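PDB 5JUB: transcriptional regulator from Streptococcus thermophilus LMD-9, which binds DNA as the transcriptional regulator ComR, in complex with its signalling peptide ComS. Local coordinates for a contact of chain A with DNA. Residues are numbered along the deposited sequence; one frame, centred on the assembly and turned at random.

A contact of chain A with DNA. Residues 33, 35-36, 39, 45. With nucleotides of chain B.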
ATOM      1  N   THR A  33     -39.963 -11.572  20.817  1.00 61.40           N
ATOM      2  CA  THR A  33     -40.648 -11.373  22.083  1.00 67.34           C
ATOM      3  C   THR A  33     -39.813 -10.498  23.009  1.00 63.91           C
ATOM      4  O   THR A  33     -38.599 -10.349  22.837  1.00 61.86           O
ATOM      5  CB  THR A  33     -40.948 -12.713  22.766  1.00 66.66           C
ATOM      6  OG1 THR A  33     -39.718 -13.389  23.057  1.00 69.99           O
ATOM      7  CG2 THR A  33     -41.798 -13.590  21.859  1.00 72.69           C
ATOM      8  N   ARG A  35     -39.200 -11.042  26.199  1.00 76.77           N
ATOM      9  CA  ARG A  35     -38.326 -11.849  27.043  1.00 73.54           C
ATOM     10  C   ARG A  35     -37.019 -12.177  26.332  1.00 73.11           C
ATOM     11  O   ARG A  35     -35.951 -12.192  26.956  1.00 74.66           O
ATOM     12  CB  ARG A  35     -39.044 -13.131  27.465  1.00 83.34           C
ATOM     13  CG  ARG A  35     -38.246 -14.011  28.412  1.00 78.44           C
ATOM     14  CD  ARG A  35     -37.977 -13.300  29.728  1.00 78.47           C
ATOM     15  NE  ARG A  35     -37.202 -14.129  30.647  1.00 84.86           N
ATOM     16  CZ  ARG A  35     -35.878 -14.097  30.747  1.00 85.93           C
ATOM     17  NH1 ARG A  35     -35.173 -13.272  29.984  1.00 86.63           N
ATOM     18  NH2 ARG A  35     -35.257 -14.886  31.612  1.00 90.21           N
ATOM     19  N   GLN A  36     -37.081 -12.433  25.023  1.00 71.00           N
ATOM     20  CA  GLN A  36     -35.864 -12.726  24.274  1.00 65.61           C
ATOM     21  C   GLN A  36     -35.027 -11.470  24.064  1.00 74.13           C
ATOM     22  O   GLN A  36     -33.793 -11.525  24.119  1.00 71.18           O
ATOM     23  CB  GLN A  36     -36.210 -13.372  22.933  1.00 64.90           C
ATOM     24  CG  GLN A  36     -34.994 -13.735  22.091  1.00 73.12           C
ATOM     25  CD  GLN A  36     -34.089 -14.744  22.773  1.00 72.63           C
ATOM     26  OE1 GLN A  36     -34.535 -15.535  23.603  1.00 72.51           O
ATOM     27  NE2 GLN A  36     -32.807 -14.718  22.426  1.00 80.46           N
ATOM     28  N   ARG A  39     -32.801 -10.975  26.879  1.00 80.88           N
ATOM     29  CA  ARG A  39     -31.640 -11.856  26.810  1.00 76.05           C
ATOM     30  C   ARG A  39     -30.645 -11.395  25.754  1.00 76.19           C
ATOM     31  O   ARG A  39     -29.433 -11.557  25.937  1.00 78.70           O
ATOM     32  CB  ARG A  39     -32.084 -13.293  26.532  1.00 78.86           C
ATOM     33  CG  ARG A  39     -32.705 -14.000  27.729  1.00 77.35           C
ATOM     34  CD  ARG A  39     -32.863 -15.491  27.472  1.00 76.66           C
ATOM     35  NE  ARG A  39     -34.071 -15.806  26.714  1.00 75.28           N
ATOM     36  CZ  ARG A  39     -35.168 -16.335  27.245  1.00 75.72           C
ATOM     37  NH1 ARG A  39     -35.209 -16.617  28.541  1.00 77.27           N
ATOM     38  NH2 ARG A  39     -36.222 -16.590  26.482  1.00 78.45           N
ATOM     39  N   SER A  45     -28.078 -14.216  25.347  1.00 78.91           N
ATOM     40  CA  SER A  45     -28.265 -14.936  24.098  1.00 71.92           C
ATOM     41  C   SER A  45     -27.747 -14.095  22.941  1.00 77.04           C
ATOM     42  O   SER A  45     -27.831 -12.865  22.959  1.00 80.73           O
ATOM     43  CB  SER A  45     -29.740 -15.292  23.868  1.00 71.77           C
ATOM     44  OG  SER A  45     -30.236 -16.111  24.912  1.00 83.06           O
TER
ATOM     45  P    DT B  13     -32.497 -15.540  19.125  1.00 70.89           P
ATOM     46  OP1  DT B  13     -32.476 -14.977  17.758  1.00 74.30           O
ATOM     47  OP2  DT B  13     -31.944 -14.756  20.250  1.00 73.32           O
ATOM     48  O5'  DT B  13     -33.993 -15.968  19.494  1.00 77.96           O
ATOM     49  C5'  DT B  13     -34.677 -16.905  18.672  1.00 76.32           C
ATOM     50  C4'  DT B  13     -35.896 -17.470  19.379  1.00 73.87           C
ATOM     51  O4'  DT B  13     -35.491 -18.413  20.388  1.00 71.34           O
ATOM     52  C3'  DT B  13     -36.771 -16.444  20.106  1.00 74.01           C
ATOM     53  O3'  DT B  13     -37.959 -16.210  19.355  1.00 76.37           O
ATOM     54  C2'  DT B  13     -37.074 -17.094  21.473  1.00 73.94           C
ATOM     55  C1'  DT B  13     -36.541 -18.515  21.307  1.00 76.00           C
ATOM     56  N1   DT B  13     -36.024 -19.118  22.571  1.00 72.75           N
ATOM     57  C2   DT B  13     -36.691 -20.188  23.124  1.00 74.53           C
ATOM     58  O2   DT B  13     -37.690 -20.678  22.631  1.00 78.50           O
ATOM     59  N3   DT B  13     -36.139 -20.671  24.279  1.00 71.55           N
ATOM     60  C4   DT B  13     -35.012 -20.200  24.928  1.00 79.90           C
ATOM     61  O4   DT B  13     -34.594 -20.703  25.967  1.00 71.98           O
ATOM     62  C5   DT B  13     -34.362 -19.075  24.297  1.00 75.91           C
ATOM     63  C7   DT B  13     -33.129 -18.476  24.908  1.00 67.95           C
ATOM     64  C6   DT B  13     -34.893 -18.595  23.162  1.00 74.42           C
ATOM     65  P    DG B  14     -39.119 -15.254  19.924  1.00 73.01           P
ATOM     66  OP1  DG B  14     -39.838 -14.701  18.756  1.00 72.26           O
ATOM     67  OP2  DG B  14     -38.526 -14.336  20.921  1.00 65.00           O
ATOM     68  O5'  DG B  14     -40.100 -16.259  20.689  1.00 91.65           O
ATOM     69  C5'  DG B  14     -40.658 -17.369  19.994  1.00 81.86           C
ATOM     70  C4'  DG B  14     -41.545 -18.192  20.911  1.00 76.26           C
ATOM     71  O4'  DG B  14     -40.727 -18.867  21.902  1.00 78.69           O
ATOM     72  C3'  DG B  14     -42.591 -17.390  21.689  1.00 85.31           C
ATOM     73  O3'  DG B  14     -43.847 -18.050  21.637  1.00 87.00           O
ATOM     74  C2'  DG B  14     -42.031 -17.356  23.110  1.00 85.43           C
ATOM     75  C1'  DG B  14     -41.284 -18.676  23.180  1.00 84.44           C
ATOM     76  N9   DG B  14     -40.203 -18.681  24.160  1.00 82.07           N
ATOM     77  C8   DG B  14     -39.139 -17.814  24.223  1.00 84.23           C
ATOM     78  N7   DG B  14     -38.326 -18.060  25.212  1.00 85.62           N
ATOM     79  C5   DG B  14     -38.885 -19.162  25.847  1.00 84.64           C
ATOM     80  C6   DG B  14     -38.446 -19.879  26.984  1.00 84.50           C
ATOM     81  O6   DG B  14     -37.441 -19.676  27.679  1.00 83.30           O
ATOM     82  N1   DG B  14     -39.306 -20.929  27.295  1.00 85.62           N
ATOM     83  C2   DG B  14     -40.447 -21.246  26.594  1.00 90.18           C
ATOM     84  N2   DG B  14     -41.150 -22.295  27.044  1.00 94.47           N
ATOM     85  N3   DG B  14     -40.869 -20.582  25.526  1.00 87.99           N
ATOM     86  C4   DG B  14     -40.042 -19.556  25.211  1.00 83.85           C
ATOM     87  P    DT B  15     -45.171 -17.318  22.180  1.00 93.09           P
ATOM     88  OP1  DT B  15     -46.268 -17.634  21.239  1.00 84.42           O
ATOM     89  OP2  DT B  15     -44.830 -15.906  22.462  1.00 91.04           O
ATOM     90  O5'  DT B  15     -45.463 -18.043  23.576  1.00 93.28           O
ATOM     91  C5'  DT B  15     -45.698 -19.446  23.609  1.00 97.48           C
ATOM     92  C4'  DT B  15     -45.819 -19.944  25.038  1.00 97.26           C
ATOM     93  O4'  DT B  15     -44.512 -19.934  25.673  1.00 97.37           O
ATOM     94  C3'  DT B  15     -46.739 -19.113  25.940  1.00105.28           C
ATOM     95  O3'  DT B  15     -47.577 -19.974  26.704  1.00113.91           O
ATOM     96  C2'  DT B  15     -45.758 -18.353  26.832  1.00102.20           C
ATOM     97  C1'  DT B  15     -44.632 -19.362  26.953  1.00 98.09           C
ATOM     98  N1   DT B  15     -43.324 -18.759  27.337  1.00 95.82           N
ATOM     99  C2   DT B  15     -42.566 -19.364  28.313  1.00 96.04           C
ATOM    100  O2   DT B  15     -42.905 -20.384  28.885  1.00 96.14           O
ATOM    101  N3   DT B  15     -41.386 -18.731  28.596  1.00 96.27           N
ATOM    102  C4   DT B  15     -40.897 -17.576  28.014  1.00 88.30           C
ATOM    103  O4   DT B  15     -39.821 -17.083  28.337  1.00 83.76           O
ATOM    104  C5   DT B  15     -41.742 -16.990  26.999  1.00 90.63           C
ATOM    105  C7   DT B  15     -41.318 -15.734  26.297  1.00 89.49           C
ATOM    106  C6   DT B  15     -42.902 -17.602  26.714  1.00 94.78           C
TER
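The recognition helix of the helix-turn-helix motif, helix 34-42, meets the major-groove side of DT13, DG14 and DT15, with Thr33, Arg35, Gln36 and Arg39 touching the strand. Thr33, just ahead of the helix, grips the phosphate of DG14: its hydroxyl OG1 donates to the phosphate oxygen OP2 at 2.6 Å, and its backbone N donates to the same OP2 at 3.1 Å. OG1 lies between the backbone N and the carbonyl carbon (chi1 62°), which lets hydroxyl and amide converge on one oxygen, while the methyl CG2 lies against O5' of DG14. The start of the helix close by would tend to reinforce this hold on a negative group.

Arg39 brings its guanidinium to the Hoogsteen edge of DG14. NH2 comes within 2.9 Å of the guanine N7, but its N-H is not aimed there in the model, so this is proximity rather than a clear hydrogen bond. NH2 also lies over the face of the DT13 base, 4.2 Å from the ring centroid, in a cation-pi contact, and NE passes beside the thymine methyl C7. Gln36, itself against DT13, helps fix this group: Arg39 NE donates to the amide oxygen OE1 of Gln36 at 3.2 Å, with OE1 nearly in the guanidinium plane of Arg39 and NE 44° out of the carbonyl plane of Gln36, not on a lone pair. Gln36 packs CG against the deoxyribose C3' of DT13; the placement of its NE2 at the DT13 phosphate is doubtful.

Arg35 serves DT15 with its aliphatic stem. CB rests on the thymine methyl C7 at 3.6 Å, and a bend at chi2 (63°) turns the chain beyond CG; Arg39 NH1 lies over the centre of one face of the Arg35 guanidinium. Ser45, in the loop after the helix, adds a slight contact of OG with the DT13 methyl. The site lies in the small N-terminal helical domain, well apart from the larger helical array formed by the tetratricopeptide region.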